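Local structure of glycoside hydrolase family protein (Novosphingobium sp. PP1Y, 6Q2F) at residues A[170-176]-A[440-446]; A[245-251]-A[365-370]; A[271-277]-A[370-376]. The protein is an alpha-L-rhamnosidase, a glycoside hydrolase that probably cleaves terminal alpha-L-rhamnose from its glycoside substrates. All blocks are in the same frame, centred on the assembly; numbering follows the deposited sequence.

Contact 1 of 3, residues A[170-176]-A[440-446]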
ATOM      1  N   LEU A 170      41.453   9.102 -17.316  1.00 69.72           N
ATOM      2  CA  LEU A 170      40.507   8.145 -16.764  1.00 56.83           C
ATOM      3  C   LEU A 170      39.246   8.150 -17.612  1.00 54.80           C
ATOM      4  O   LEU A 170      38.590   9.187 -17.740  1.00 58.98           O
ATOM      5  CB  LEU A 170      40.166   8.493 -15.321  1.00 59.19           C
ATOM      6  CG  LEU A 170      41.024   7.894 -14.214  1.00 65.30           C
ATOM      7  CD1 LEU A 170      40.452   8.276 -12.864  1.00 54.31           C
ATOM      8  CD2 LEU A 170      41.113   6.388 -14.364  1.00 67.00           C
ATOM      9  N   ALA A 171      38.919   6.995 -18.192  1.00 52.86           N
ATOM     10  CA  ALA A 171      37.678   6.836 -18.946  1.00 48.41           C
ATOM     11  C   ALA A 171      36.491   7.361 -18.144  1.00 46.62           C
ATOM     12  O   ALA A 171      36.335   7.049 -16.963  1.00 45.62           O
ATOM     13  CB  ALA A 171      37.456   5.361 -19.294  1.00 44.50           C
ATOM     14  N   SER A 172      35.687   8.191 -18.790  1.00 49.92           N
ATOM     15  CA  SER A 172      34.485   8.720 -18.173  1.00 49.37           C
ATOM     16  C   SER A 172      33.511   7.585 -17.855  1.00 49.03           C
ATOM     17  O   SER A 172      33.355   6.656 -18.649  1.00 48.95           O
ATOM     18  CB  SER A 172      33.829   9.738 -19.108  1.00 58.43           C
ATOM     19  OG  SER A 172      34.647  10.878 -19.304  1.00 80.49           O
ATOM     20  N   PRO A 173      32.873   7.612 -16.690  1.00 44.25           N
ATOM     21  CA  PRO A 173      31.762   6.689 -16.427  1.00 46.04           C
ATOM     22  C   PRO A 173      30.627   6.920 -17.407  1.00 47.81           C
ATOM     23  O   PRO A 173      30.481   8.027 -17.948  1.00 38.76           O
ATOM     24  CB  PRO A 173      31.337   7.048 -14.995  1.00 41.18           C
ATOM     25  CG  PRO A 173      32.534   7.668 -14.392  1.00 40.43           C
ATOM     26  CD  PRO A 173      33.210   8.417 -15.509  1.00 38.16           C
ATOM     27  N   PRO A 174      29.791   5.912 -17.651  1.00 48.08           N
ATOM     28  CA  PRO A 174      28.647   6.109 -18.547  1.00 43.01           C
ATOM     29  C   PRO A 174      27.818   7.306 -18.119  1.00 43.32           C
ATOM     30  O   PRO A 174      27.677   7.598 -16.930  1.00 43.98           O
ATOM     31  CB  PRO A 174      27.851   4.809 -18.400  1.00 49.23           C
ATOM     32  CG  PRO A 174      28.831   3.818 -17.883  1.00 47.46           C
ATOM     33  CD  PRO A 174      29.796   4.575 -17.036  1.00 42.59           C
ATOM     34  N   GLY A 175      27.281   8.014 -19.111  1.00 40.18           N
ATOM     35  CA  GLY A 175      26.309   9.058 -18.874  1.00 34.73           C
ATOM     36  C   GLY A 175      24.902   8.721 -19.337  1.00 42.64           C
ATOM     37  O   GLY A 175      24.055   9.601 -19.367  1.00 36.62           O
ATOM     38  N   THR A 176      24.652   7.457 -19.707  1.00 39.49           N
ATOM     39  CA  THR A 176      23.361   7.047 -20.247  1.00 40.52           C
ATOM     40  C   THR A 176      22.258   7.135 -19.198  1.00 39.61           C
ATOM     41  O   THR A 176      22.406   6.647 -18.075  1.00 39.39           O
ATOM     42  CB  THR A 176      23.433   5.605 -20.744  1.00 43.51           C
ATOM     43  OG1 THR A 176      24.657   5.388 -21.435  1.00 47.31           O
ATOM     44  CG2 THR A 176      22.256   5.307 -21.663  1.00 40.17           C
ATOM     45  N   VAL A 440      41.947   1.444 -10.281  1.00 55.10           N
ATOM     46  CA  VAL A 440      41.445   2.769 -10.107  1.00 49.55           C
ATOM     47  C   VAL A 440      40.000   2.787 -10.536  1.00 47.00           C
ATOM     48  O   VAL A 440      39.666   2.447 -11.635  1.00 43.88           O
ATOM     49  CB  VAL A 440      42.240   3.775 -10.913  1.00 46.52           C
ATOM     50  CG1 VAL A 440      41.778   5.175 -10.622  1.00 41.18           C
ATOM     51  CG2 VAL A 440      43.701   3.621 -10.607  1.00 42.83           C
ATOM     52  N   LEU A 441      39.168   3.219  -9.618  1.00 42.06           N
ATOM     53  CA  LEU A 441      37.757   3.278  -9.816  1.00 46.41           C
ATOM     54  C   LEU A 441      37.280   4.699  -9.916  1.00 43.94           C
ATOM     55  O   LEU A 441      37.478   5.479  -9.025  1.00 40.56           O
ATOM     56  CB  LEU A 441      37.121   2.605  -8.623  1.00 42.39           C
ATOM     57  CG  LEU A 441      35.678   2.216  -8.606  1.00 47.49           C
ATOM     58  CD1 LEU A 441      35.285   1.720  -9.957  1.00 54.31           C
ATOM     59  CD2 LEU A 441      35.497   1.117  -7.606  1.00 48.62           C
ATOM     60  N   ARG A 442      36.645   5.013 -11.023  1.00 42.43           N
ATOM     61  CA  ARG A 442      36.112   6.320 -11.197  1.00 44.74           C
ATOM     62  C   ARG A 442      34.611   6.181 -11.046  1.00 44.42           C
ATOM     63  O   ARG A 442      33.948   5.589 -11.855  1.00 44.86           O
ATOM     64  CB  ARG A 442      36.474   6.930 -12.533  1.00 41.82           C
ATOM     65  CG  ARG A 442      35.912   8.317 -12.695  1.00 45.11           C
ATOM     66  CD  ARG A 442      36.420   9.002 -13.934  1.00 54.37           C
ATOM     67  NE  ARG A 442      35.775  10.269 -14.164  1.00 50.28           N
ATOM     68  CZ  ARG A 442      35.940  10.992 -15.250  1.00 56.68           C
ATOM     69  NH1 ARG A 442      36.728  10.570 -16.206  1.00 49.72           N
ATOM     70  NH2 ARG A 442      35.309  12.133 -15.382  1.00 53.58           N
ATOM     71  N   LEU A 443      34.106   6.758  -9.978  1.00 40.16           N
ATOM     72  CA  LEU A 443      32.688   6.727  -9.681  1.00 39.69           C
ATOM     73  C   LEU A 443      32.038   8.001 -10.192  1.00 39.11           C
ATOM     74  O   LEU A 443      32.592   9.094 -10.045  1.00 37.14           O
ATOM     75  CB  LEU A 443      32.458   6.583  -8.177  1.00 41.04           C
ATOM     76  CG  LEU A 443      33.136   5.374  -7.549  1.00 45.38           C
ATOM     77  CD1 LEU A 443      32.886   5.381  -6.046  1.00 50.06           C
ATOM     78  CD2 LEU A 443      32.602   4.103  -8.182  1.00 50.15           C
ATOM     79  N   GLY A 444      30.863   7.853 -10.786  1.00 32.26           N
ATOM     80  CA  GLY A 444      30.061   9.000 -11.154  1.00 30.50           C
ATOM     81  C   GLY A 444      28.609   8.672 -10.928  1.00 37.44           C
ATOM     82  O   GLY A 444      28.288   7.623 -10.356  1.00 39.82           O
ATOM     83  N   TYR A 445      27.717   9.558 -11.350  1.00 33.20           N
ATOM     84  CA  TYR A 445      26.305   9.226 -11.363  1.00 33.81           C
ATOM     85  C   TYR A 445      25.689   9.669 -12.680  1.00 32.09           C
ATOM     86  O   TYR A 445      26.239  10.499 -13.416  1.00 35.99           O
ATOM     87  CB  TYR A 445      25.545   9.848 -10.172  1.00 32.04           C
ATOM     88  CG  TYR A 445      25.380  11.352 -10.219  1.00 38.55           C
ATOM     89  CD1 TYR A 445      24.373  11.942 -10.990  1.00 34.61           C
ATOM     90  CD2 TYR A 445      26.221  12.184  -9.479  1.00 39.99           C
ATOM     91  CE1 TYR A 445      24.219  13.324 -11.027  1.00 40.86           C
ATOM     92  CE2 TYR A 445      26.068  13.559  -9.501  1.00 44.71           C
ATOM     93  CZ  TYR A 445      25.070  14.126 -10.278  1.00 48.45           C
ATOM     94  OH  TYR A 445      24.927  15.499 -10.306  1.00 59.93           O
ATOM     95  N   SER A 446      24.531   9.094 -12.961  1.00 30.16           N
ATOM     96  CA  SER A 446      23.750   9.468 -14.124  1.00 35.22           C
ATOM     97  C   SER A 446      22.281   9.257 -13.773  1.00 35.68           C
ATOM     98  O   SER A 446      21.947   8.786 -12.684  1.00 32.27           O
ATOM     99  CB  SER A 446      24.190   8.676 -15.351  1.00 33.17           C
ATOM    100  OG  SER A 446      23.870   7.309 -15.200  1.00 37.44           O
TER
HETATM  101  O   HOH W   1      28.447   9.556 -14.945  1.00 44.23           O
HETATM  102  O   HOH W   2      24.792   5.732 -17.316  1.00 32.21           O
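Polar contacts first. Arg442, on strand 440-446, reaches across to the loop segment 170-176 in an extended all-t conformation. Its NH1 lies 2.8 Å from Leu170 O, a hydrogen bond that is weak because the N-H points poorly at the oxygen. The main polar partner of the guanidinium is Glu208, which forms a salt bridge with NH2 from strand 206-217.

Farther along, two waters bridge the segments. Water 1 donates to both carbonyls, Pro174 O (2.9 Å) and Tyr445 O (2.8 Å). Water 2 donates to Thr176 O (2.7 Å) and accepts from Ser446 OG (2.8 Å); Lys152 from strand 151-160 also bonds to both of these oxygens.

Van der Waals packing does the rest. Pro173 lies over one face of the guanidinium, its CD 3.4 Å from Arg442 NE, while its CG sits 4.0 Å from Gly444 N. Even a CB at Gly444 would be tight against Pro173 CG, so the glycine leaves room for the ring. At the start of the segment, Leu170 CD2 meets Val440 CG1 at 4.0 Å, and both side chains also touch Val211.

What emerges is an irregular segment packed over one face of an antiparallel four-stranded sheet, in which strand 436-447 lies between 151-160 and 206-217; side chains and waters make the join, without strand pairing between the two segments.

Contact 2 of 3, residues A[245-251]-A[365-370]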
ATOM      1  N   ILE A 245      26.767  -4.422 -22.487  1.00 58.93           N
ATOM      2  CA  ILE A 245      26.146  -5.513 -21.741  1.00 54.56           C
ATOM      3  C   ILE A 245      24.741  -5.840 -22.229  1.00 56.13           C
ATOM      4  O   ILE A 245      24.205  -6.895 -21.872  1.00 59.64           O
ATOM      5  CB  ILE A 245      26.110  -5.186 -20.234  1.00 52.93           C
ATOM      6  CG1 ILE A 245      25.368  -3.871 -19.987  1.00 49.01           C
ATOM      7  CG2 ILE A 245      27.521  -5.122 -19.665  1.00 53.15           C
ATOM      8  CD1 ILE A 245      25.498  -3.359 -18.574  1.00 53.19           C
ATOM      9  N   ALA A 246      24.125  -4.965 -23.021  1.00 46.67           N
ATOM     10  CA  ALA A 246      22.840  -5.266 -23.643  1.00 53.26           C
ATOM     11  C   ALA A 246      22.975  -5.947 -25.000  1.00 53.59           C
ATOM     12  O   ALA A 246      21.972  -6.414 -25.543  1.00 55.39           O
ATOM     13  CB  ALA A 246      22.012  -3.988 -23.808  1.00 50.18           C
ATOM     14  N   GLY A 247      24.178  -6.008 -25.564  1.00 56.97           N
ATOM     15  CA  GLY A 247      24.361  -6.602 -26.873  1.00 49.56           C
ATOM     16  C   GLY A 247      25.322  -7.768 -26.867  1.00 59.50           C
ATOM     17  O   GLY A 247      26.532  -7.585 -26.701  1.00 64.14           O
ATOM     18  N   GLY A 248      24.796  -8.973 -27.056  1.00 61.31           N
ATOM     19  CA  GLY A 248      25.627 -10.157 -27.035  1.00 66.94           C
ATOM     20  C   GLY A 248      25.301 -11.125 -28.147  1.00 68.13           C
ATOM     21  O   GLY A 248      25.567 -10.844 -29.320  1.00 70.98           O
ATOM     22  N   VAL A 249      24.727 -12.269 -27.795  1.00 61.72           N
ATOM     23  CA  VAL A 249      24.415 -13.315 -28.756  1.00 60.95           C
ATOM     24  C   VAL A 249      22.944 -13.676 -28.625  1.00 66.05           C
ATOM     25  O   VAL A 249      22.365 -13.611 -27.538  1.00 60.38           O
ATOM     26  CB  VAL A 249      25.293 -14.562 -28.548  1.00 61.13           C
ATOM     27  CG1 VAL A 249      26.749 -14.200 -28.699  1.00 60.01           C
ATOM     28  CG2 VAL A 249      25.045 -15.164 -27.167  1.00 60.90           C
ATOM     29  N   THR A 250      22.337 -14.050 -29.749  1.00 74.38           N
ATOM     30  CA  THR A 250      20.976 -14.573 -29.761  1.00 76.51           C
ATOM     31  C   THR A 250      21.030 -16.091 -29.652  1.00 78.37           C
ATOM     32  O   THR A 250      21.870 -16.741 -30.277  1.00 80.48           O
ATOM     33  CB  THR A 250      20.239 -14.160 -31.035  1.00 77.13           C
ATOM     34  OG1 THR A 250      20.663 -12.848 -31.425  1.00 80.75           O
ATOM     35  CG2 THR A 250      18.747 -14.125 -30.798  1.00 75.99           C
ATOM     36  N   LEU A 251      20.151 -16.654 -28.832  1.00 79.10           N
ATOM     37  CA  LEU A 251      20.141 -18.090 -28.597  1.00 78.27           C
ATOM     38  C   LEU A 251      19.056 -18.741 -29.441  1.00 77.42           C
ATOM     39  O   LEU A 251      17.976 -18.174 -29.627  1.00 79.17           O
ATOM     40  CB  LEU A 251      19.916 -18.407 -27.116  1.00 76.41           C
ATOM     41  CG  LEU A 251      21.011 -18.017 -26.122  1.00 72.50           C
ATOM     42  CD1 LEU A 251      20.601 -18.395 -24.708  1.00 72.98           C
ATOM     43  CD2 LEU A 251      22.325 -18.674 -26.488  1.00 69.49           C
ATOM     44  N   PRO A 365      13.129 -13.873 -29.881  1.00105.34           N
ATOM     45  CA  PRO A 365      14.578 -13.796 -29.961  1.00104.81           C
ATOM     46  C   PRO A 365      15.159 -13.691 -28.585  1.00105.79           C
ATOM     47  O   PRO A 365      15.051 -12.634 -27.987  1.00109.55           O
ATOM     48  CB  PRO A 365      14.803 -12.472 -30.675  1.00101.63           C
ATOM     49  CG  PRO A 365      13.595 -11.654 -30.388  1.00 99.92           C
ATOM     50  CD  PRO A 365      12.534 -12.533 -29.788  1.00101.94           C
ATOM     51  N   ILE A 366      15.769 -14.746 -28.083  1.00101.60           N
ATOM     52  CA  ILE A 366      16.341 -14.693 -26.761  1.00 95.28           C
ATOM     53  C   ILE A 366      17.801 -14.289 -26.828  1.00 88.30           C
ATOM     54  O   ILE A 366      18.654 -15.086 -27.109  1.00 88.74           O
ATOM     55  CB  ILE A 366      16.220 -16.064 -26.124  1.00 93.41           C
ATOM     56  CG1 ILE A 366      14.787 -16.504 -26.093  1.00 97.95           C
ATOM     57  CG2 ILE A 366      16.762 -16.013 -24.734  1.00 91.48           C
ATOM     58  CD1 ILE A 366      13.916 -15.550 -25.327  1.00 97.79           C
HETATM   59  N   MSE A 367      18.073 -13.028 -26.578  1.00 82.17           N
HETATM   60  CA  MSE A 367      19.414 -12.548 -26.629  1.00 80.82           C
HETATM   61  C   MSE A 367      19.974 -12.503 -25.252  1.00 71.81           C
HETATM   62  O   MSE A 367      19.252 -12.135 -24.334  1.00 66.38           O
HETATM   63  CB  MSE A 367      19.305 -11.187 -27.307  1.00 93.59           C
HETATM   64  CG  MSE A 367      20.201 -10.099 -26.747  1.00110.33           C
HETATM   65 SE   MSE A 367      21.548  -9.543 -28.037  1.00125.41          SE
HETATM   66  CE  MSE A 367      20.690  -7.875 -28.572  1.00121.63           C
ATOM     67  N   VAL A 368      21.234 -12.875 -25.100  1.00 65.14           N
ATOM     68  CA  VAL A 368      21.933 -12.825 -23.846  1.00 61.29           C
ATOM     69  C   VAL A 368      22.945 -11.734 -24.089  1.00 56.63           C
ATOM     70  O   VAL A 368      23.843 -11.898 -24.857  1.00 57.53           O
ATOM     71  CB  VAL A 368      22.616 -14.118 -23.514  1.00 65.29           C
ATOM     72  CG1 VAL A 368      23.588 -13.928 -22.379  1.00 61.56           C
ATOM     73  CG2 VAL A 368      21.587 -15.145 -23.146  1.00 68.01           C
ATOM     74  N   GLY A 369      22.773 -10.597 -23.441  1.00 55.04           N
ATOM     75  CA  GLY A 369      23.642  -9.460 -23.665  1.00 49.06           C
ATOM     76  C   GLY A 369      25.011  -9.582 -23.022  1.00 51.95           C
ATOM     77  O   GLY A 369      26.010  -9.169 -23.610  1.00 53.06           O
ATOM     78  N   GLN A 370      25.072 -10.141 -21.818  1.00 49.08           N
ATOM     79  CA  GLN A 370      26.327 -10.313 -21.106  1.00 45.14           C
ATOM     80  C   GLN A 370      26.338 -11.670 -20.425  1.00 51.21           C
ATOM     81  O   GLN A 370      25.339 -12.086 -19.829  1.00 52.92           O
ATOM     82  CB  GLN A 370      26.534  -9.214 -20.055  1.00 41.89           C
ATOM     83  CG  GLN A 370      27.856  -9.317 -19.300  1.00 47.40           C
ATOM     84  CD  GLN A 370      27.958  -8.304 -18.173  1.00 47.27           C
ATOM     85  OE1 GLN A 370      26.951  -7.809 -17.688  1.00 40.33           O
ATOM     86  NE2 GLN A 370      29.178  -7.988 -17.759  1.00 53.21           N
TER
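Pro365 comes first, its CB 4.3 Å from Thr250 CG2. Ile366 O then accepts from Leu251 N at 2.8 Å. Selenomethionine Met367 forms a non-hydrogen-bonded antiparallel pair with Thr250, CA to CA 4.0 Å, and its side chain reaches across to Gly247 and Gly248, with SE 3.4 Å from Gly248 N. Val368 is paired both ways with Val249: Val368 N to Val249 O is 2.8 Å, and Val249 N to Val368 O is 3.1 Å. On the same face Val368 CG2 packs on Leu251 CD1 at 3.7 Å.

At Gly369 the regular pairing stops. Its CA comes within 3.2 Å of Ile245 O, and a CB here, as at Gly248, would clash with the opposing backbone. Gly369 and Gln370 form a classic beta bulge opposite Phe277, and Gln370 OE1 lies 3.4 Å from Ile245 CG2.

Strand 249-251 thus edges a four-stranded antiparallel sheet beside 366-374, while Val249, Leu251 and Val368 pack against Leu261 of strand 260-265, in the facing sheet.

Contact 3 of 3, residues A[271-277]-A[370-376]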
ATOM      1  N   VAL A 271      36.728 -20.809 -11.892  1.00 69.67           N
ATOM      2  CA  VAL A 271      35.745 -19.731 -11.889  1.00 64.07           C
ATOM      3  C   VAL A 271      35.242 -19.529 -10.468  1.00 63.73           C
ATOM      4  O   VAL A 271      35.009 -20.502  -9.741  1.00 65.06           O
ATOM      5  CB  VAL A 271      34.576 -20.045 -12.841  1.00 59.32           C
ATOM      6  CG1 VAL A 271      33.512 -18.973 -12.754  1.00 54.74           C
ATOM      7  CG2 VAL A 271      35.087 -20.171 -14.262  1.00 60.56           C
ATOM      8  N   ARG A 272      35.095 -18.275 -10.089  1.00 65.32           N
ATOM      9  CA  ARG A 272      34.582 -17.904  -8.783  1.00 52.61           C
ATOM     10  C   ARG A 272      33.316 -17.060  -8.829  1.00 55.21           C
ATOM     11  O   ARG A 272      32.594 -17.007  -7.879  1.00 57.74           O
ATOM     12  CB  ARG A 272      35.647 -17.202  -7.981  1.00 51.14           C
ATOM     13  CG  ARG A 272      36.593 -18.152  -7.322  1.00 51.96           C
ATOM     14  CD  ARG A 272      37.756 -17.409  -6.738  1.00 56.22           C
ATOM     15  NE  ARG A 272      38.797 -18.314  -6.316  1.00 66.95           N
ATOM     16  CZ  ARG A 272      39.676 -18.860  -7.146  1.00 71.17           C
ATOM     17  NH1 ARG A 272      39.630 -18.581  -8.426  1.00 67.12           N
ATOM     18  NH2 ARG A 272      40.594 -19.677  -6.689  1.00 71.00           N
ATOM     19  N   SER A 273      33.095 -16.370  -9.937  1.00 59.43           N
ATOM     20  CA  SER A 273      31.910 -15.542 -10.051  1.00 53.27           C
ATOM     21  C   SER A 273      31.474 -15.379 -11.493  1.00 54.33           C
ATOM     22  O   SER A 273      32.278 -15.491 -12.419  1.00 51.69           O
ATOM     23  CB  SER A 273      32.157 -14.168  -9.422  1.00 48.22           C
ATOM     24  OG  SER A 273      32.481 -14.286  -8.048  1.00 63.44           O
ATOM     25  N   ALA A 274      30.190 -15.104 -11.675  1.00 51.49           N
ATOM     26  CA  ALA A 274      29.651 -14.884 -12.983  1.00 45.98           C
ATOM     27  C   ALA A 274      28.661 -13.743 -13.035  1.00 41.64           C
ATOM     28  O   ALA A 274      27.892 -13.565 -12.142  1.00 42.91           O
ATOM     29  CB  ALA A 274      28.961 -16.135 -13.429  1.00 52.18           C
ATOM     30  N   THR A 275      28.660 -13.000 -14.121  1.00 47.71           N
ATOM     31  CA  THR A 275      27.694 -11.931 -14.329  1.00 49.32           C
ATOM     32  C   THR A 275      26.901 -12.222 -15.597  1.00 47.82           C
ATOM     33  O   THR A 275      27.484 -12.570 -16.632  1.00 48.35           O
ATOM     34  CB  THR A 275      28.383 -10.562 -14.428  1.00 42.56           C
ATOM     35  OG1 THR A 275      29.154 -10.330 -13.245  1.00 44.30           O
ATOM     36  CG2 THR A 275      27.349  -9.463 -14.569  1.00 39.94           C
ATOM     37  N   VAL A 276      25.579 -12.083 -15.518  1.00 45.38           N
ATOM     38  CA  VAL A 276      24.691 -12.340 -16.644  1.00 45.24           C
ATOM     39  C   VAL A 276      23.748 -11.156 -16.817  1.00 48.17           C
ATOM     40  O   VAL A 276      23.291 -10.569 -15.832  1.00 49.32           O
ATOM     41  CB  VAL A 276      23.897 -13.647 -16.436  1.00 51.23           C
ATOM     42  CG1 VAL A 276      22.864 -13.825 -17.520  1.00 50.34           C
ATOM     43  CG2 VAL A 276      24.840 -14.832 -16.420  1.00 52.66           C
ATOM     44  N   PHE A 277      23.459 -10.798 -18.068  1.00 47.06           N
ATOM     45  CA  PHE A 277      22.334  -9.914 -18.345  1.00 47.22           C
ATOM     46  C   PHE A 277      21.604 -10.369 -19.598  1.00 51.28           C
ATOM     47  O   PHE A 277      22.217 -10.583 -20.650  1.00 51.54           O
ATOM     48  CB  PHE A 277      22.758  -8.453 -18.497  1.00 36.12           C
ATOM     49  CG  PHE A 277      21.599  -7.522 -18.718  1.00 46.12           C
ATOM     50  CD1 PHE A 277      20.620  -7.372 -17.746  1.00 38.81           C
ATOM     51  CD2 PHE A 277      21.478  -6.810 -19.900  1.00 49.06           C
ATOM     52  CE1 PHE A 277      19.541  -6.517 -17.949  1.00 39.74           C
ATOM     53  CE2 PHE A 277      20.405  -5.958 -20.113  1.00 44.67           C
ATOM     54  CZ  PHE A 277      19.436  -5.807 -19.136  1.00 40.94           C
ATOM     55  N   GLN A 370      25.072 -10.141 -21.818  1.00 49.08           N
ATOM     56  CA  GLN A 370      26.327 -10.313 -21.106  1.00 45.14           C
ATOM     57  C   GLN A 370      26.338 -11.670 -20.425  1.00 51.21           C
ATOM     58  O   GLN A 370      25.339 -12.086 -19.829  1.00 52.92           O
ATOM     59  CB  GLN A 370      26.534  -9.214 -20.055  1.00 41.89           C
ATOM     60  CG  GLN A 370      27.856  -9.317 -19.300  1.00 47.40           C
ATOM     61  CD  GLN A 370      27.958  -8.304 -18.173  1.00 47.27           C
ATOM     62  OE1 GLN A 370      26.951  -7.809 -17.688  1.00 40.33           O
ATOM     63  NE2 GLN A 370      29.178  -7.988 -17.759  1.00 53.21           N
ATOM     64  N   PHE A 371      27.482 -12.349 -20.506  1.00 51.19           N
ATOM     65  CA  PHE A 371      27.696 -13.591 -19.766  1.00 54.03           C
ATOM     66  C   PHE A 371      29.199 -13.680 -19.521  1.00 55.99           C
ATOM     67  O   PHE A 371      29.952 -14.085 -20.412  1.00 57.78           O
ATOM     68  CB  PHE A 371      27.173 -14.802 -20.528  1.00 58.88           C
ATOM     69  CG  PHE A 371      27.295 -16.095 -19.772  1.00 66.56           C
ATOM     70  CD1 PHE A 371      27.451 -16.105 -18.391  1.00 64.50           C
ATOM     71  CD2 PHE A 371      27.259 -17.303 -20.441  1.00 70.55           C
ATOM     72  CE1 PHE A 371      27.564 -17.297 -17.695  1.00 65.82           C
ATOM     73  CE2 PHE A 371      27.373 -18.500 -19.746  1.00 74.58           C
ATOM     74  CZ  PHE A 371      27.527 -18.494 -18.374  1.00 73.62           C
ATOM     75  N   GLU A 372      29.620 -13.300 -18.318  1.00 59.46           N
ATOM     76  CA  GLU A 372      31.026 -13.095 -17.999  1.00 58.20           C
ATOM     77  C   GLU A 372      31.408 -13.952 -16.803  1.00 54.34           C
ATOM     78  O   GLU A 372      30.755 -13.887 -15.756  1.00 59.18           O
ATOM     79  CB  GLU A 372      31.290 -11.615 -17.705  1.00 62.55           C
ATOM     80  CG  GLU A 372      32.749 -11.234 -17.548  1.00 75.39           C
ATOM     81  CD  GLU A 372      32.955  -9.730 -17.659  1.00 84.61           C
ATOM     82  OE1 GLU A 372      32.098  -9.058 -18.287  1.00 86.84           O
ATOM     83  OE2 GLU A 372      33.971  -9.225 -17.127  1.00 83.76           O
ATOM     84  N   LEU A 373      32.459 -14.749 -16.960  1.00 52.18           N
ATOM     85  CA  LEU A 373      33.007 -15.540 -15.868  1.00 53.05           C
ATOM     86  C   LEU A 373      34.234 -14.834 -15.296  1.00 58.44           C
ATOM     87  O   LEU A 373      35.024 -14.244 -16.038  1.00 65.57           O
ATOM     88  CB  LEU A 373      33.375 -16.948 -16.342  1.00 51.48           C
ATOM     89  CG  LEU A 373      32.276 -17.719 -17.082  1.00 49.48           C
ATOM     90  CD1 LEU A 373      32.733 -19.121 -17.441  1.00 53.06           C
ATOM     91  CD2 LEU A 373      31.003 -17.776 -16.261  1.00 54.11           C
ATOM     92  N   HIS A 374      34.389 -14.905 -13.976  1.00 53.94           N
ATOM     93  CA  HIS A 374      35.455 -14.209 -13.267  1.00 57.65           C
ATOM     94  C   HIS A 374      36.325 -15.200 -12.505  1.00 60.44           C
ATOM     95  O   HIS A 374      35.808 -16.102 -11.836  1.00 64.27           O
ATOM     96  CB  HIS A 374      34.879 -13.180 -12.291  1.00 59.74           C
ATOM     97  CG  HIS A 374      34.097 -12.089 -12.951  1.00 60.85           C
ATOM     98  ND1 HIS A 374      34.696 -10.981 -13.511  1.00 60.44           N
ATOM     99  CD2 HIS A 374      32.764 -11.928 -13.132  1.00 62.37           C
ATOM    100  CE1 HIS A 374      33.769 -10.187 -14.014  1.00 58.11           C
ATOM    101  NE2 HIS A 374      32.588 -10.736 -13.796  1.00 61.13           N
ATOM    102  N   SER A 375      37.648 -15.020 -12.594  1.00 62.45           N
ATOM    103  CA  SER A 375      38.555 -15.802 -11.757  1.00 60.30           C
ATOM    104  C   SER A 375      38.415 -15.415 -10.292  1.00 63.63           C
ATOM    105  O   SER A 375      38.513 -16.270  -9.406  1.00 63.49           O
ATOM    106  CB  SER A 375      40.004 -15.602 -12.201  1.00 63.85           C
ATOM    107  OG  SER A 375      40.121 -15.502 -13.607  1.00 76.17           O
ATOM    108  N   ASP A 376      38.201 -14.132 -10.015  1.00 59.72           N
ATOM    109  CA  ASP A 376      38.184 -13.640  -8.648  1.00 57.88           C
ATOM    110  C   ASP A 376      36.781 -13.710  -8.046  1.00 61.57           C
ATOM    111  O   ASP A 376      35.774 -13.881  -8.741  1.00 62.55           O
ATOM    112  CB  ASP A 376      38.721 -12.207  -8.581  1.00 59.25           C
ATOM    113  CG  ASP A 376      38.153 -11.311  -9.672  1.00 66.75           C
ATOM    114  OD1 ASP A 376      37.668 -11.842 -10.697  1.00 71.41           O
ATOM    115  OD2 ASP A 376      38.206 -10.071  -9.512  1.00 68.04           O
TER
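Strands 271-277 and 370-374 run antiparallel, and their backbone donors and acceptors are matched in order. Phe277 N gives to Gln370 O (2.9 Å) and Gln370 N returns to Phe277 O (3.1 Å); Thr275 N and Glu372 O, like Glu372 N and Thr275 O, pair at 2.8 Å. His374 N binds Ser273 O at 2.7 Å. His374 O takes two donors, Arg272 N at 2.9 Å and, weakly, Ser273 N at 3.3 Å, because Arg272 and Ser273 form a classic beta bulge opposite His374. The pair lies in the four-stranded sheet of a beta-sandwich: Phe371 and Leu373, with Ala274 and Val276 beside them, line the face where both Phe371 and Leu373 pack on Leu263 of the second sheet. On the other face, Gln370 NE2 gives to Glu372 OE1 at 3.2 Å, and Thr275 OG1 bonds with Thr317 OG1. Just past the end of strand 370-374, Ser375 O accepts from Arg272 NH1 at 2.7 Å, while Ser375 OG bonds to Ala220 O.

How the contacts relate
Contacts 2 and 3 belong to one antiparallel sheet, ordered 249-251, 366-374, 268-277, 316-325. Strand 366-374 serves both, pairing with one neighbour before its bulge and the other after it, and Gln370 is common to the two. The centres of contacts 2 and 3 lie about 15 Å apart, and the two touch where Ile245 O meets Phe277 CD2 at 3.4 Å. Along the chain their segments alternate, and both fall inside the span closed by contact 1. Contact 1 uses a different sheet and touches neither. The centres of contacts 1 and 2 are about 24 Å apart; the centres of contacts 1 and 3 are about 21 Å apart. The sandwich is therefore inserted between strands 206-217 and 413-414 of contact 1's sheet.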